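Local coordinates for phosphopantetheine attachment site family protein (Acinetobacter baumannii, PDB 4HKG), which probably carries aminoacyl or peptidyl intermediates on a phosphopantetheine arm, as a free-standing peptidyl carrier protein of an uncharacterized secondary metabolic pathway, at residues 5-10 against 73-78. Sequence-based numbering, arbitrary orientation.
Sequences KDKAYW and ALAEYL
Within residues 5-10 and 73-78, on helices 7-22 and 71-82, the backbones come nearest at Trp10 and Ala75, 5.1 Å from CA to CA. The small methyl lets the backbones draw together: Ala75 CB lies 3.6 Å from Lys7 O, in the first turn of helix 7-22, and 4.0 Å from Trp10 CB. Beside it, Leu78 crosses Trp10 at about a right angle. With CG anti to its carbonyl carbon (chi1 -67°), Leu78 places CD1 over one indole face, 3.7 Å above the plane and toward the rim, closest to Trp10 CE3. The opposite face is backed by Tyr9, whose CD2 stands 4.0 Å over the centre of the indole, so the ring is held between two side chains. Val79, Leu82 and Thr56 also touch Trp10, while Leu78 reaches Leu52 of helix 42-56.

The outer side is looser and exposed. Lys7 runs out fully extended, and Glu76 crosses it obliquely, bent at chi2 (90°), so that OE1 lies 3.5 Å from Lys7 CD, beside the methylenes. The salt bridge itself is long, 3.8 Å from Lys7 NZ to Glu76 OE1. Asp6 starts the helix as N-cap: its OD1 accepts from Tyr9 N at 3.0 Å, nearly along the C-O axis. Such pairing of the first and last helices, with helix 42-56 packed against both, is characteristic of the four-helix bundle of phosphopantetheine-binding carrier proteins.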
loop_
_atom_site.group_PDB
_atom_site.type_symbol
_atom_site.label_atom_id
_atom_site.label_comp_id
_atom_site.label_asym_id
_atom_site.label_seq_id
_atom_site.Cartn_x
_atom_site.Cartn_y
_atom_site.Cartn_z
ATOM N N LYS A 5 -10.266 11.674 3.579
ATOM C CA LYS A 5 -9.693 10.399 3.142
ATOM C C LYS A 5 -9.755 10.224 1.627
ATOM O O LYS A 5 -10.493 9.387 1.096
ATOM C CB LYS A 5 -10.346 9.217 3.865
ATOM C CG LYS A 5 -10.140 9.240 5.374
ATOM C CD LYS A 5 -10.390 7.865 5.984
ATOM C CE LYS A 5 -10.212 7.885 7.496
ATOM N NZ LYS A 5 -11.201 8.779 8.156
ATOM N N ASP A 6 -8.955 11.022 0.939
ATOM C CA ASP A 6 -8.854 10.927 -0.505
ATOM C C ASP A 6 -7.664 10.049 -0.889
ATOM O O ASP A 6 -7.071 9.360 -0.052
ATOM C CB ASP A 6 -8.745 12.322 -1.132
ATOM C CG ASP A 6 -7.634 13.158 -0.530
ATOM O OD1 ASP A 6 -6.747 12.615 0.169
ATOM O OD2 ASP A 6 -7.639 14.386 -0.775
ATOM N N LYS A 7 -7.309 10.079 -2.161
ATOM C CA LYS A 7 -6.210 9.266 -2.657
ATOM C C LYS A 7 -4.902 9.595 -1.943
ATOM O O LYS A 7 -4.167 8.691 -1.541
ATOM C CB LYS A 7 -6.061 9.453 -4.166
ATOM C CG LYS A 7 -4.979 8.585 -4.787
ATOM C CD LYS A 7 -4.773 8.963 -6.241
ATOM C CE LYS A 7 -3.687 8.120 -6.888
ATOM N NZ LYS A 7 -3.367 8.608 -8.257
ATOM N N ALA A 8 -4.619 10.883 -1.770
ATOM C CA ALA A 8 -3.393 11.323 -1.112
ATOM C C ALA A 8 -3.315 10.843 0.337
ATOM O O ALA A 8 -2.240 10.501 0.818
ATOM C CB ALA A 8 -3.262 12.841 -1.184
ATOM N N TYR A 9 -4.449 10.821 1.030
ATOM C CA TYR A 9 -4.512 10.315 2.398
ATOM C C TYR A 9 -4.066 8.851 2.439
ATOM O O TYR A 9 -3.162 8.476 3.199
ATOM C CB TYR A 9 -5.943 10.455 2.914
ATOM C CG TYR A 9 -6.163 10.032 4.346
ATOM C CD1 TYR A 9 -6.105 10.960 5.376
ATOM C CD2 TYR A 9 -6.465 8.713 4.665
ATOM C CE1 TYR A 9 -6.335 10.589 6.691
ATOM C CE2 TYR A 9 -6.697 8.331 5.978
ATOM C CZ TYR A 9 -6.622 9.267 6.980
ATOM O OH TYR A 9 -6.852 8.884 8.282
ATOM N N TRP A 10 -4.692 8.012 1.618
ATOM C CA TRP A 10 -4.338 6.599 1.620
ATOM C C TRP A 10 -2.937 6.353 1.075
ATOM O O TRP A 10 -2.238 5.451 1.535
ATOM C CB TRP A 10 -5.384 5.764 0.873
ATOM C CG TRP A 10 -6.662 5.694 1.620
ATOM C CD1 TRP A 10 -7.876 6.192 1.230
ATOM C CD2 TRP A 10 -6.858 5.133 2.919
ATOM N NE1 TRP A 10 -8.816 5.950 2.202
ATOM C CE2 TRP A 10 -8.215 5.304 3.248
ATOM C CE3 TRP A 10 -6.016 4.489 3.829
ATOM C CZ2 TRP A 10 -8.749 4.856 4.451
ATOM C CZ3 TRP A 10 -6.548 4.049 5.022
ATOM C CH2 TRP A 10 -7.898 4.237 5.324
ATOM N N ALA A 73 -1.486 3.244 -6.992
ATOM C CA ALA A 73 -2.531 2.405 -7.584
ATOM C C ALA A 73 -3.355 1.748 -6.477
ATOM O O ALA A 73 -4.591 1.669 -6.564
ATOM C CB ALA A 73 -1.933 1.357 -8.513
ATOM N N LEU A 74 -2.677 1.299 -5.425
ATOM C CA LEU A 74 -3.379 0.698 -4.299
ATOM C C LEU A 74 -4.221 1.740 -3.560
ATOM O O LEU A 74 -5.345 1.454 -3.146
ATOM C CB LEU A 74 -2.405 -0.003 -3.353
ATOM C CG LEU A 74 -3.031 -0.822 -2.218
ATOM C CD1 LEU A 74 -3.909 -1.958 -2.749
ATOM C CD2 LEU A 74 -1.928 -1.363 -1.323
ATOM N N ALA A 75 -3.701 2.958 -3.422
ATOM C CA ALA A 75 -4.459 4.048 -2.809
ATOM C C ALA A 75 -5.731 4.344 -3.588
ATOM O O ALA A 75 -6.799 4.542 -2.996
ATOM C CB ALA A 75 -3.610 5.298 -2.702
ATOM N N GLU A 76 -5.614 4.369 -4.917
ATOM C CA GLU A 76 -6.758 4.581 -5.792
ATOM C C GLU A 76 -7.816 3.511 -5.546
ATOM O O GLU A 76 -9.010 3.809 -5.474
ATOM C CB GLU A 76 -6.306 4.564 -7.258
ATOM C CG GLU A 76 -7.428 4.741 -8.266
ATOM C CD GLU A 76 -7.676 6.188 -8.614
ATOM O OE1 GLU A 76 -6.829 7.035 -8.261
ATOM O OE2 GLU A 76 -8.711 6.480 -9.251
ATOM N N TYR A 77 -7.373 2.263 -5.419
ATOM C CA TYR A 77 -8.281 1.154 -5.150
ATOM C C TYR A 77 -9.027 1.336 -3.823
ATOM O O TYR A 77 -10.246 1.159 -3.761
ATOM C CB TYR A 77 -7.536 -0.184 -5.181
ATOM C CG TYR A 77 -8.410 -1.356 -4.823
ATOM C CD1 TYR A 77 -9.303 -1.878 -5.742
ATOM C CD2 TYR A 77 -8.353 -1.932 -3.560
ATOM C CE1 TYR A 77 -10.112 -2.946 -5.423
ATOM C CE2 TYR A 77 -9.162 -3.007 -3.229
ATOM C CZ TYR A 77 -10.038 -3.504 -4.166
ATOM O OH TYR A 77 -10.853 -4.570 -3.864
ATOM N N LEU A 78 -8.296 1.711 -2.771
ATOM C CA LEU A 78 -8.920 1.912 -1.466
ATOM C C LEU A 78 -9.992 2.986 -1.507
ATOM O O LEU A 78 -11.074 2.806 -0.947
ATOM C CB LEU A 78 -7.882 2.263 -0.398
ATOM C CG LEU A 78 -6.899 1.156 -0.046
ATOM C CD1 LEU A 78 -6.020 1.608 1.096
ATOM C CD2 LEU A 78 -7.634 -0.128 0.321
#